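Local coordinates for formiminotetrahydrofolate cyclodeaminase (Thermotoga maritima, PDB 1O5H), which probably catalyses the cyclisation of 5-formiminotetrahydrofolate to 5,10-methenyltetrahydrofolate with release of ammonia, at residues Gly40-Ala45 / Asp87-Asp92; Met93-Lys98 / Lys115-Val120; Met122-Val127 / His158-Val163; Asn167-Leu172 / Glu186-Gln191. All blocks are in the same frame, centred on the assembly; numbering follows the deposited sequence.

Interaction 1 (Gly40-Ala45 / Asp87-Asp92); sequences GSVVGA and DLAKKD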
loop_
_atom_site.group_PDB
_atom_site.type_symbol
_atom_site.label_atom_id
_atom_site.label_comp_id
_atom_site.label_asym_id
_atom_site.label_seq_id
_atom_site.Cartn_x
_atom_site.Cartn_y
_atom_site.Cartn_z
ATOM N N GLY A 40 -0.135 6.371 3.828
ATOM C CA GLY A 40 1.211 5.862 3.573
ATOM C C GLY A 40 1.856 5.195 4.786
ATOM O O GLY A 40 2.290 4.024 4.712
ATOM N N SER A 41 1.919 5.917 5.909
ATOM C CA SER A 41 2.384 5.291 7.144
ATOM C C SER A 41 1.651 4.004 7.492
ATOM O O SER A 41 2.275 3.016 7.904
ATOM C CB SER A 41 2.262 6.236 8.317
ATOM O OG SER A 41 3.131 7.329 8.125
ATOM N N VAL A 42 0.330 4.020 7.358
ATOM C CA VAL A 42 -0.448 2.855 7.738
ATOM C C VAL A 42 -0.102 1.702 6.810
ATOM O O VAL A 42 0.100 0.546 7.246
ATOM C CB VAL A 42 -1.930 3.133 7.702
ATOM C CG1 VAL A 42 -2.691 1.875 8.087
ATOM C CG2 VAL A 42 -2.241 4.263 8.661
ATOM N N VAL A 43 0.017 2.022 5.534
ATOM C CA VAL A 43 0.432 1.008 4.586
ATOM C C VAL A 43 1.813 0.536 4.952
ATOM O O VAL A 43 2.078 -0.649 4.971
ATOM C CB VAL A 43 0.422 1.520 3.167
ATOM C CG1 VAL A 43 0.949 0.479 2.291
ATOM C CG2 VAL A 43 -1.018 1.910 2.743
ATOM N N GLY A 44 2.693 1.460 5.301
ATOM C CA GLY A 44 4.054 1.069 5.609
ATOM C C GLY A 44 4.036 0.074 6.744
ATOM O O GLY A 44 4.754 -0.923 6.738
ATOM N N ALA A 45 3.203 0.358 7.737
ATOM C CA ALA A 45 3.111 -0.473 8.920
ATOM C C ALA A 45 2.746 -1.875 8.517
ATOM O O ALA A 45 3.351 -2.813 8.969
ATOM C CB ALA A 45 2.086 0.092 9.856
ATOM N N ASP A 87 2.936 6.166 14.992
ATOM C CA ASP A 87 3.075 7.449 15.601
ATOM C C ASP A 87 3.116 8.500 14.508
ATOM O O ASP A 87 2.504 9.586 14.643
ATOM C CB ASP A 87 4.301 7.528 16.500
ATOM C CG ASP A 87 4.299 8.781 17.336
ATOM O OD1 ASP A 87 3.401 8.917 18.198
ATOM O OD2 ASP A 87 5.125 9.705 17.182
ATOM N N LEU A 88 3.803 8.181 13.410
ATOM C CA LEU A 88 3.966 9.175 12.334
ATOM C C LEU A 88 2.668 9.499 11.613
ATOM O O LEU A 88 2.521 10.565 11.047
ATOM C CB LEU A 88 5.049 8.758 11.345
ATOM C CG LEU A 88 6.450 8.842 11.935
ATOM C CD1 LEU A 88 7.429 8.010 11.164
ATOM C CD2 LEU A 88 6.895 10.272 11.977
ATOM N N ALA A 89 1.723 8.575 11.633
ATOM C CA ALA A 89 0.422 8.846 11.079
ATOM C C ALA A 89 -0.230 9.908 11.941
ATOM O O ALA A 89 -0.715 10.891 11.408
ATOM C CB ALA A 89 -0.402 7.589 11.028
ATOM N N LYS A 90 -0.208 9.736 13.264
ATOM C CA LYS A 90 -0.760 10.712 14.225
ATOM C C LYS A 90 -0.133 12.078 13.970
ATOM O O LYS A 90 -0.843 13.074 13.814
ATOM C CB LYS A 90 -0.461 10.242 15.660
ATOM C CG LYS A 90 -1.139 10.932 16.843
ATOM C CD LYS A 90 -0.587 10.236 18.117
ATOM C CE LYS A 90 -0.750 10.948 19.481
ATOM N NZ LYS A 90 -2.076 11.521 19.855
ATOM N N LYS A 91 1.201 12.112 13.904
ATOM C CA LYS A 91 1.918 13.357 13.665
ATOM C C LYS A 91 1.440 14.018 12.395
ATOM O O LYS A 91 1.189 15.209 12.402
ATOM C CB LYS A 91 3.419 13.135 13.578
ATOM C CG LYS A 91 4.112 12.992 14.903
ATOM C CD LYS A 91 5.465 13.669 14.838
ATOM C CE LYS A 91 6.108 13.783 16.220
ATOM N NZ LYS A 91 7.014 12.631 16.455
ATOM N N ASP A 92 1.304 13.252 11.310
ATOM C CA ASP A 92 0.890 13.810 10.020
ATOM C C ASP A 92 -0.408 14.590 10.148
ATOM O O ASP A 92 -0.557 15.649 9.544
ATOM C CB ASP A 92 0.720 12.712 8.980
ATOM C CG ASP A 92 0.281 13.243 7.602
ATOM O OD1 ASP A 92 1.173 13.550 6.776
ATOM O OD2 ASP A 92 -0.925 13.336 7.242
#
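Ser-41 and Ala-89 meet where helices 36-56 and 68-100 run almost exactly antiparallel, their short segments lying at 176° to one another. The pair illustrates how small side chains let two helices come close: the local axes approach to 8.8 Å, and the CB atoms of Ser-41 and Ala-89 lie 4.0 Å apart. Both CB atoms are directed at the opposite helix. The hydroxyl of Ser-41 is turned beside its own backbone N (chi1 -65°), which places OG 4.0 Å from CB of Leu-88. No hydrogen bond crosses here, so the serine acts as a small packing group. Val-42 adds a looser flank, its CG2 branch standing 4.5 Å from CB of Ala-89.

The outer side of segment 87-92 is quite different. There Asp-87, whose CB is directed away from the other helix, pairs with Lys-91 one turn later, OD2 lying 3.6 Å from NZ in a salt bridge that plays no part in joining the helices; Lys-91 is solvent-exposed. The packed part, by contrast, is covered by protein on two flanks: Leu-88 also rests on helix 107-141, and Val-42 packs on Leu-20 of the second subunit. Close antiparallel packing through serine and alanine, in a chain without strands, is characteristic of an all-helical bundle, here at the dimer interface itself.

Interaction 2 (Met93-Lys98 / Lys115-Val120); sequences MEAFEK and KEAASV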
loop_
_atom_site.group_PDB
_atom_site.type_symbol
_atom_site.label_atom_id
_atom_site.label_comp_id
_atom_site.label_asym_id
_atom_site.label_seq_id
_atom_site.Cartn_x
_atom_site.Cartn_y
_atom_site.Cartn_z
HETATM N N MSE A 93 -1.338 14.075 10.944
HETATM C CA MSE A 93 -2.624 14.733 11.114
HETATM C C MSE A 93 -2.485 15.918 12.008
HETATM O O MSE A 93 -3.078 16.951 11.759
HETATM C CB MSE A 93 -3.651 13.772 11.669
HETATM C CG MSE A 93 -3.611 12.446 10.924
HETATM SE SE MSE A 93 -4.864 11.098 11.578
HETATM C CE MSE A 93 -3.869 9.423 11.080
ATOM N N GLU A 94 -1.674 15.777 13.036
ATOM C CA GLU A 94 -1.373 16.902 13.891
ATOM C C GLU A 94 -0.636 17.986 13.130
ATOM O O GLU A 94 -0.948 19.165 13.260
ATOM C CB GLU A 94 -0.544 16.452 15.073
ATOM C CG GLU A 94 -1.274 15.513 16.011
ATOM C CD GLU A 94 -0.386 15.051 17.144
ATOM O OE1 GLU A 94 0.709 15.634 17.308
ATOM O OE2 GLU A 94 -0.772 14.102 17.862
ATOM N N ALA A 95 0.336 17.585 12.323
ATOM C CA ALA A 95 1.148 18.542 11.595
ATOM C C ALA A 95 0.288 19.364 10.657
ATOM O O ALA A 95 0.509 20.570 10.510
ATOM C CB ALA A 95 2.250 17.842 10.838
ATOM N N PHE A 96 -0.698 18.710 10.046
ATOM C CA PHE A 96 -1.600 19.379 9.108
ATOM C C PHE A 96 -2.482 20.381 9.807
ATOM O O PHE A 96 -2.719 21.450 9.277
ATOM C CB PHE A 96 -2.485 18.391 8.353
ATOM C CG PHE A 96 -3.245 19.013 7.210
ATOM C CD1 PHE A 96 -4.341 19.860 7.454
ATOM C CD2 PHE A 96 -2.864 18.748 5.875
ATOM C CE1 PHE A 96 -5.047 20.448 6.393
ATOM C CE2 PHE A 96 -3.566 19.321 4.791
ATOM C CZ PHE A 96 -4.662 20.175 5.053
ATOM N N GLU A 97 -2.990 20.023 10.982
ATOM C CA GLU A 97 -3.807 20.945 11.775
ATOM C C GLU A 97 -3.014 22.183 12.096
ATOM O O GLU A 97 -3.467 23.286 11.851
ATOM C CB GLU A 97 -4.271 20.327 13.097
ATOM C CG GLU A 97 -4.995 18.993 12.982
ATOM C CD GLU A 97 -6.410 19.091 12.425
ATOM O OE1 GLU A 97 -6.883 20.214 12.136
ATOM O OE2 GLU A 97 -7.058 18.023 12.284
ATOM N N LYS A 98 -1.828 21.985 12.652
ATOM C CA LYS A 98 -0.939 23.068 13.009
ATOM C C LYS A 98 -0.605 24.015 11.838
ATOM O O LYS A 98 -0.666 25.223 12.000
ATOM C CB LYS A 98 0.315 22.490 13.626
ATOM C CG LYS A 98 1.107 23.481 14.393
ATOM C CD LYS A 98 2.456 22.919 14.791
ATOM C CE LYS A 98 3.214 23.929 15.648
ATOM N NZ LYS A 98 4.451 23.345 16.233
ATOM N N LYS A 115 7.855 23.379 8.304
ATOM C CA LYS A 115 9.061 22.565 8.464
ATOM C C LYS A 115 8.749 21.283 9.189
ATOM O O LYS A 115 9.119 20.199 8.739
ATOM C CB LYS A 115 10.166 23.312 9.214
ATOM C CG LYS A 115 10.946 24.317 8.363
ATOM C CD LYS A 115 11.970 25.071 9.194
ATOM C CE LYS A 115 12.342 26.406 8.573
ATOM N NZ LYS A 115 13.758 26.673 8.903
ATOM N N GLU A 116 8.064 21.405 10.319
ATOM C CA GLU A 116 7.710 20.228 11.096
ATOM C C GLU A 116 6.897 19.305 10.231
ATOM O O GLU A 116 7.182 18.114 10.171
ATOM C CB GLU A 116 6.927 20.596 12.346
ATOM C CG GLU A 116 7.798 21.144 13.458
ATOM C CD GLU A 116 7.003 21.558 14.679
ATOM O OE1 GLU A 116 5.764 21.380 14.683
ATOM O OE2 GLU A 116 7.618 22.072 15.640
ATOM N N ALA A 117 5.906 19.859 9.535
ATOM C CA ALA A 117 5.035 19.052 8.692
ATOM C C ALA A 117 5.817 18.289 7.625
ATOM O O ALA A 117 5.589 17.111 7.403
ATOM C CB ALA A 117 3.994 19.900 8.063
ATOM N N ALA A 118 6.758 18.958 6.985
ATOM C CA ALA A 118 7.550 18.315 5.974
ATOM C C ALA A 118 8.390 17.173 6.557
ATOM O O ALA A 118 8.708 16.223 5.857
ATOM C CB ALA A 118 8.417 19.343 5.312
ATOM N N SER A 119 8.726 17.257 7.839
ATOM C CA SER A 119 9.606 16.266 8.463
ATOM C C SER A 119 8.893 14.964 8.636
ATOM O O SER A 119 9.531 13.907 8.681
ATOM C CB SER A 119 10.101 16.720 9.838
ATOM O OG SER A 119 10.903 17.870 9.701
ATOM N N VAL A 120 7.575 15.029 8.764
ATOM C CA VAL A 120 6.831 13.827 9.072
ATOM C C VAL A 120 6.986 12.779 7.977
ATOM O O VAL A 120 7.519 11.696 8.266
ATOM C CB VAL A 120 5.376 14.100 9.390
ATOM C CG1 VAL A 120 4.622 12.788 9.509
ATOM C CG2 VAL A 120 5.288 14.895 10.663
#
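Ala-95 and Ala-117 form the apolar centre where short segments of helices 68-100 and 107-141 run nearly antiparallel, crossing at -157°. The methyl of Ala-95 does the touching: its CB lies 3.7 Å from CA of Ala-117 and 3.9 Å from that residue's CB, so a methyl rests against the backbone as well as the facing methyl. One turn further along, Val-120 offers its CG2 branch to the same Ala-95 CB at 4.2 Å. With such small groups in between, the local axes come within 8.9 Å.

The ionic component lies at the exposed end. Lys-98 sets out with CG anti to the backbone N (chi1 -163°) and stays extended, bringing NZ to 2.8 Å from OE1 of Glu-116 in a hydrogen-bonded salt bridge. NZ meets that oxygen on its syn side, 28° out of the carboxylate plane. Glu-116 is extended as well, so the two long chains span the gap from either helix.

Within segment 115-120, Ser-119 OG donates to the carbonyl O of Lys-115, and Lys-115 itself pairs with Asp-177. The chemistry implies a division of labour: small alanine methyls allow the close helix spacing, while a solvent-facing charge pair, probably weakened by water, adds attraction at the margin.

Interaction 3 (Met122-Val127 / His158-Val163); sequences MDVIRV and HAVFQV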
loop_
_atom_site.group_PDB
_atom_site.type_symbol
_atom_site.label_atom_id
_atom_site.label_comp_id
_atom_site.label_asym_id
_atom_site.label_seq_id
_atom_site.Cartn_x
_atom_site.Cartn_y
_atom_site.Cartn_z
HETATM N N MSE A 122 9.131 12.696 5.631
HETATM C CA MSE A 122 10.556 12.420 5.613
HETATM C C MSE A 122 10.867 11.270 6.560
HETATM O O MSE A 122 11.529 10.306 6.175
HETATM C CB MSE A 122 11.339 13.681 5.991
HETATM C CG MSE A 122 12.816 13.650 5.627
HETATM SE SE MSE A 122 13.309 12.942 3.844
HETATM C CE MSE A 122 12.494 14.174 2.810
ATOM N N ASP A 123 10.352 11.359 7.785
ATOM C CA ASP A 123 10.577 10.313 8.777
ATOM C C ASP A 123 9.991 8.994 8.330
ATOM O O ASP A 123 10.660 7.970 8.426
ATOM C CB ASP A 123 10.098 10.743 10.155
ATOM C CG ASP A 123 11.033 11.782 10.775
ATOM O OD1 ASP A 123 12.167 11.915 10.248
ATOM O OD2 ASP A 123 10.748 12.512 11.762
ATOM N N VAL A 124 8.779 9.024 7.776
ATOM C CA VAL A 124 8.170 7.812 7.249
ATOM C C VAL A 124 9.103 7.175 6.248
ATOM O O VAL A 124 9.332 5.965 6.295
ATOM C CB VAL A 124 6.821 8.064 6.560
ATOM C CG1 VAL A 124 6.320 6.788 5.950
ATOM C CG2 VAL A 124 5.808 8.580 7.550
ATOM N N ILE A 125 9.657 7.982 5.354
ATOM C CA ILE A 125 10.589 7.466 4.357
ATOM C C ILE A 125 11.808 6.805 4.985
ATOM O O ILE A 125 12.315 5.800 4.497
ATOM C CB ILE A 125 11.050 8.579 3.424
ATOM C CG1 ILE A 125 9.919 8.981 2.484
ATOM C CG2 ILE A 125 12.231 8.120 2.620
ATOM C CD1 ILE A 125 10.209 10.199 1.655
ATOM N N ARG A 126 12.294 7.364 6.078
ATOM C CA ARG A 126 13.453 6.752 6.690
ATOM C C ARG A 126 13.091 5.374 7.160
ATOM O O ARG A 126 13.848 4.451 6.937
ATOM C CB ARG A 126 13.946 7.549 7.863
ATOM C CG ARG A 126 14.554 8.864 7.553
ATOM C CD ARG A 126 15.178 9.404 8.794
ATOM N NE ARG A 126 15.423 10.829 8.706
ATOM C CZ ARG A 126 16.291 11.453 9.480
ATOM N NH1 ARG A 126 16.472 12.773 9.365
ATOM N NH2 ARG A 126 16.989 10.743 10.366
ATOM N N VAL A 127 11.942 5.226 7.807
ATOM C CA VAL A 127 11.496 3.889 8.189
ATOM C C VAL A 127 11.409 2.992 6.952
ATOM O O VAL A 127 11.864 1.849 6.971
ATOM C CB VAL A 127 10.153 3.901 8.924
ATOM C CG1 VAL A 127 9.766 2.490 9.321
ATOM C CG2 VAL A 127 10.202 4.828 10.165
ATOM N N HIS A 158 7.970 0.284 -1.599
ATOM C CA HIS A 158 8.216 1.223 -2.659
ATOM C C HIS A 158 7.083 2.248 -2.835
ATOM O O HIS A 158 7.338 3.459 -2.969
ATOM C CB HIS A 158 8.432 0.445 -3.939
ATOM C CG HIS A 158 8.754 1.300 -5.115
ATOM N ND1 HIS A 158 7.849 1.541 -6.128
ATOM C CD2 HIS A 158 9.882 1.972 -5.444
ATOM C CE1 HIS A 158 8.407 2.322 -7.037
ATOM N NE2 HIS A 158 9.642 2.595 -6.646
ATOM N N ALA A 159 5.834 1.790 -2.838
ATOM C CA ALA A 159 4.723 2.733 -3.007
ATOM C C ALA A 159 4.697 3.753 -1.861
ATOM O O ALA A 159 4.458 4.938 -2.088
ATOM C CB ALA A 159 3.377 1.997 -3.094
ATOM N N VAL A 160 4.914 3.281 -0.632
ATOM C CA VAL A 160 4.849 4.151 0.498
ATOM C C VAL A 160 5.911 5.208 0.255
ATOM O O VAL A 160 5.652 6.407 0.369
ATOM C CB VAL A 160 5.105 3.418 1.803
ATOM C CG1 VAL A 160 5.123 4.414 2.962
ATOM C CG2 VAL A 160 4.017 2.390 2.038
ATOM N N PHE A 161 7.091 4.779 -0.155
ATOM C CA PHE A 161 8.085 5.755 -0.445
ATOM C C PHE A 161 7.553 6.755 -1.460
ATOM O O PHE A 161 7.710 7.969 -1.298
ATOM C CB PHE A 161 9.385 5.150 -0.966
ATOM C CG PHE A 161 10.244 6.153 -1.636
ATOM C CD1 PHE A 161 11.021 7.042 -0.870
ATOM C CD2 PHE A 161 10.200 6.310 -3.026
ATOM C CE1 PHE A 161 11.835 8.040 -1.495
ATOM C CE2 PHE A 161 10.986 7.311 -3.661
ATOM C CZ PHE A 161 11.811 8.173 -2.882
ATOM N N GLN A 162 6.950 6.269 -2.527
ATOM C CA GLN A 162 6.417 7.231 -3.496
ATOM C C GLN A 162 5.413 8.158 -2.866
ATOM O O GLN A 162 5.498 9.351 -3.087
ATOM C CB GLN A 162 5.847 6.547 -4.713
ATOM C CG GLN A 162 6.959 6.017 -5.604
ATOM C CD GLN A 162 6.455 5.070 -6.667
ATOM O OE1 GLN A 162 5.510 4.289 -6.448
ATOM N NE2 GLN A 162 7.089 5.123 -7.829
ATOM N N VAL A 163 4.499 7.624 -2.047
ATOM C CA VAL A 163 3.450 8.435 -1.419
ATOM C C VAL A 163 4.122 9.554 -0.651
ATOM O O VAL A 163 3.872 10.739 -0.894
ATOM C CB VAL A 163 2.584 7.616 -0.452
ATOM C CG1 VAL A 163 1.796 8.516 0.442
ATOM C CG2 VAL A 163 1.644 6.710 -1.198
#
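The ring of Phe-161 is met at its edge by Ile-125, whose CG2 lies close to the ring plane and 3.8 Å from CD1. The contact belongs to the core of an all-helical bundle, where these segments of helices 107-141 and 147-172 run in roughly opposite directions and meet through buried apolar groups. Of the isoleucine branches CG2 alone lies in the ring plane; CG1, 4.0 Å from CD1 of Phe-161, and the terminal CD1 of Ile-125 both approach the ring from one side of that plane. Phe-161 leaves its helix with CG and the backbone N anti to each other (chi1 163°), which swings the ring between the helices, where Glu-192 and Leu-188 of helix 178-206 also touch it. An alanine at Ile-125 would remove every branch that touches the ring, and Phe-161 would probably lose much of its lateral support and be freer to shift.

On the other flank, Val-160 also packs on Val-43 of helix 36-56, carrying the apolar core onward. Val-124 and Val-160 cross there at about a right angle, touching by one methyl each, CG1 to CG1, at 4.0 Å.

Interaction 4 (Asn167-Leu172 / Glu186-Gln191); sequences NVLINL and EELEEQ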
loop_
_atom_site.group_PDB
_atom_site.type_symbol
_atom_site.label_atom_id
_atom_site.label_comp_id
_atom_site.label_asym_id
_atom_site.label_seq_id
_atom_site.Cartn_x
_atom_site.Cartn_y
_atom_site.Cartn_z
ATOM N N ASN A 167 4.415 13.822 -0.507
ATOM C CA ASN A 167 4.053 14.625 0.635
ATOM C C ASN A 167 5.201 15.484 1.164
ATOM O O ASN A 167 4.991 16.650 1.529
ATOM C CB ASN A 167 3.357 13.779 1.690
ATOM C CG ASN A 167 2.014 13.262 1.202
ATOM O OD1 ASN A 167 1.698 12.095 1.358
ATOM N ND2 ASN A 167 1.232 14.129 0.579
ATOM N N VAL A 168 6.417 14.948 1.150
ATOM C CA VAL A 168 7.587 15.794 1.409
ATOM C C VAL A 168 7.661 16.992 0.454
ATOM O O VAL A 168 7.808 18.137 0.900
ATOM C CB VAL A 168 8.887 15.017 1.352
ATOM C CG1 VAL A 168 10.067 15.966 1.272
ATOM C CG2 VAL A 168 8.997 14.171 2.576
ATOM N N LEU A 169 7.540 16.749 -0.850
ATOM C CA LEU A 169 7.666 17.872 -1.779
ATOM C C LEU A 169 6.537 18.887 -1.724
ATOM O O LEU A 169 6.811 20.081 -1.837
ATOM C CB LEU A 169 7.909 17.423 -3.200
ATOM C CG LEU A 169 9.146 16.552 -3.332
ATOM C CD1 LEU A 169 9.364 16.188 -4.774
ATOM C CD2 LEU A 169 10.343 17.262 -2.803
ATOM N N ILE A 170 5.289 18.455 -1.542
ATOM C CA ILE A 170 4.221 19.457 -1.440
ATOM C C ILE A 170 4.515 20.414 -0.306
ATOM O O ILE A 170 4.252 21.602 -0.429
ATOM C CB ILE A 170 2.774 18.877 -1.331
ATOM C CG1 ILE A 170 2.640 17.943 -0.107
ATOM C CG2 ILE A 170 2.339 18.273 -2.695
ATOM C CD1 ILE A 170 1.193 17.608 0.362
ATOM N N ASN A 171 5.091 19.917 0.783
ATOM C CA ASN A 171 5.432 20.793 1.884
ATOM C C ASN A 171 6.624 21.694 1.645
ATOM O O ASN A 171 6.547 22.914 1.857
ATOM C CB ASN A 171 5.590 19.988 3.130
ATOM C CG ASN A 171 4.266 19.520 3.657
ATOM O OD1 ASN A 171 3.571 20.265 4.355
ATOM N ND2 ASN A 171 3.886 18.313 3.315
ATOM N N LEU A 172 7.705 21.117 1.153
ATOM C CA LEU A 172 8.892 21.901 0.856
ATOM C C LEU A 172 8.636 23.156 0.044
ATOM O O LEU A 172 9.199 24.211 0.355
ATOM C CB LEU A 172 9.924 21.049 0.129
ATOM C CG LEU A 172 10.623 20.083 1.072
ATOM C CD1 LEU A 172 11.780 19.464 0.360
ATOM C CD2 LEU A 172 11.074 20.833 2.316
ATOM N N GLU A 186 18.149 16.928 -0.413
ATOM C CA GLU A 186 19.309 16.081 -0.419
ATOM C C GLU A 186 19.080 14.718 0.263
ATOM O O GLU A 186 19.341 13.657 -0.337
ATOM C CB GLU A 186 20.445 16.785 0.254
ATOM C CG GLU A 186 21.734 16.067 0.000
ATOM C CD GLU A 186 22.122 16.174 -1.448
ATOM O OE1 GLU A 186 22.724 17.209 -1.811
ATOM O OE2 GLU A 186 21.806 15.243 -2.210
ATOM N N GLU A 187 18.595 14.763 1.505
ATOM C CA GLU A 187 18.233 13.571 2.243
ATOM C C GLU A 187 17.262 12.727 1.445
ATOM O O GLU A 187 17.436 11.537 1.264
ATOM C CB GLU A 187 17.550 13.966 3.529
ATOM C CG GLU A 187 17.436 12.799 4.490
ATOM C CD GLU A 187 16.648 13.106 5.756
ATOM O OE1 GLU A 187 16.277 14.266 5.988
ATOM O OE2 GLU A 187 16.404 12.161 6.533
ATOM N N LEU A 188 16.205 13.353 0.967
ATOM C CA LEU A 188 15.251 12.650 0.135
ATOM C C LEU A 188 15.951 11.883 -0.995
ATOM O O LEU A 188 15.617 10.750 -1.286
ATOM C CB LEU A 188 14.277 13.649 -0.441
ATOM C CG LEU A 188 13.266 13.124 -1.416
ATOM C CD1 LEU A 188 12.571 11.910 -0.833
ATOM C CD2 LEU A 188 12.262 14.244 -1.708
ATOM N N GLU A 189 16.940 12.508 -1.616
ATOM C CA GLU A 189 17.600 11.968 -2.793
ATOM C C GLU A 189 18.300 10.656 -2.453
ATOM O O GLU A 189 18.234 9.660 -3.197
ATOM C CB GLU A 189 18.604 13.012 -3.250
ATOM C CG GLU A 189 18.851 13.016 -4.733
ATOM C CD GLU A 189 19.772 14.135 -5.172
ATOM O OE1 GLU A 189 20.859 14.367 -4.564
ATOM O OE2 GLU A 189 19.411 14.763 -6.166
ATOM N N GLU A 190 18.959 10.681 -1.299
ATOM C CA GLU A 190 19.684 9.559 -0.747
ATOM C C GLU A 190 18.781 8.438 -0.296
ATOM O O GLU A 190 19.034 7.275 -0.611
ATOM C CB GLU A 190 20.403 10.024 0.457
ATOM C CG GLU A 190 21.074 11.332 0.252
ATOM C CD GLU A 190 22.496 11.218 0.638
ATOM O OE1 GLU A 190 23.117 10.298 0.027
ATOM O OE2 GLU A 190 22.942 11.989 1.541
ATOM N N GLN A 191 17.741 8.768 0.457
ATOM C CA GLN A 191 16.842 7.732 0.891
ATOM C C GLN A 191 16.276 7.079 -0.355
ATOM O O GLN A 191 16.203 5.863 -0.463
ATOM C CB GLN A 191 15.757 8.290 1.788
ATOM C CG GLN A 191 16.293 9.056 2.987
ATOM C CD GLN A 191 17.056 8.202 3.945
ATOM O OE1 GLN A 191 16.662 8.058 5.095
ATOM N NE2 GLN A 191 18.162 7.643 3.489
#
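Leu-188 sends its side chain toward Val-168 and Leu-169 by holding CG in the position anti to its own backbone N (chi1 176°), and Val-168 answers with CG1 in the equivalent position (chi1 166°). These two torsions point the side chains at each other, so that they meet tip to tip, CG1 of Val-168 lying 4.1 Å from CD2 of Leu-188. Leu-169 takes a different route. Its CG turns beside the backbone N, and the chain then reaches across Leu-188 at about a right angle, bringing CD2 to 3.7 Å from CD2 of the other leucine. One methyl of Leu-188 therefore serves both partners.

The example shows how longer side chains bridge a wider gap: even the nearest CA atoms, those of Val-168 and Leu-188, are 8.4 Å apart. No hydrogen bond crosses the gap, and the buried surface is modest, at 99 Å². Polar order is found instead within segment 167-172. There ND2 of Asn-171 donates to the carbonyl O of Asn-167 at 2.7 Å with a fairly straight N-H...O angle of 160°, and the acceptor lies near the plane of the amide, a bond that would hold this group against its own helix.

The contact joins helix 147-172 near its C-terminal end to helix 178-206, which returns after a short connection. Val-168 also rests on Pro-121 of helix 107-141. The second subunit also reaches helix 147-172 here: its Asn-152 ND2 hydrogen-bonds OD1 of Asn-167, and its Val-210 packs on Leu-169.

How the interactions relate
Taken in order, the four contacts follow the chain through one continuous helical bundle. Interactions 1 and 2 share helix 68-100, with centres 12 Å apart, and Val-120 CG1 lies 3.4 Å from Leu-88 O between them. Interaction 3, 10 Å from interaction 1 between centres, is the most central; Val-43 CG1 to Val-160 CG2, at 3.6 Å, joins the two. Interaction 4 shares helix 147-172 with interaction 3 and is tied to it by a salt bridge, Arg-126 NE to Glu-187 OE2, at 2.7 Å. Ala-118 CB to Asn-171 CB, at 3.6 Å, links interactions 2 and 4. The second subunit touches interactions 1, 3 and 4, but not 2.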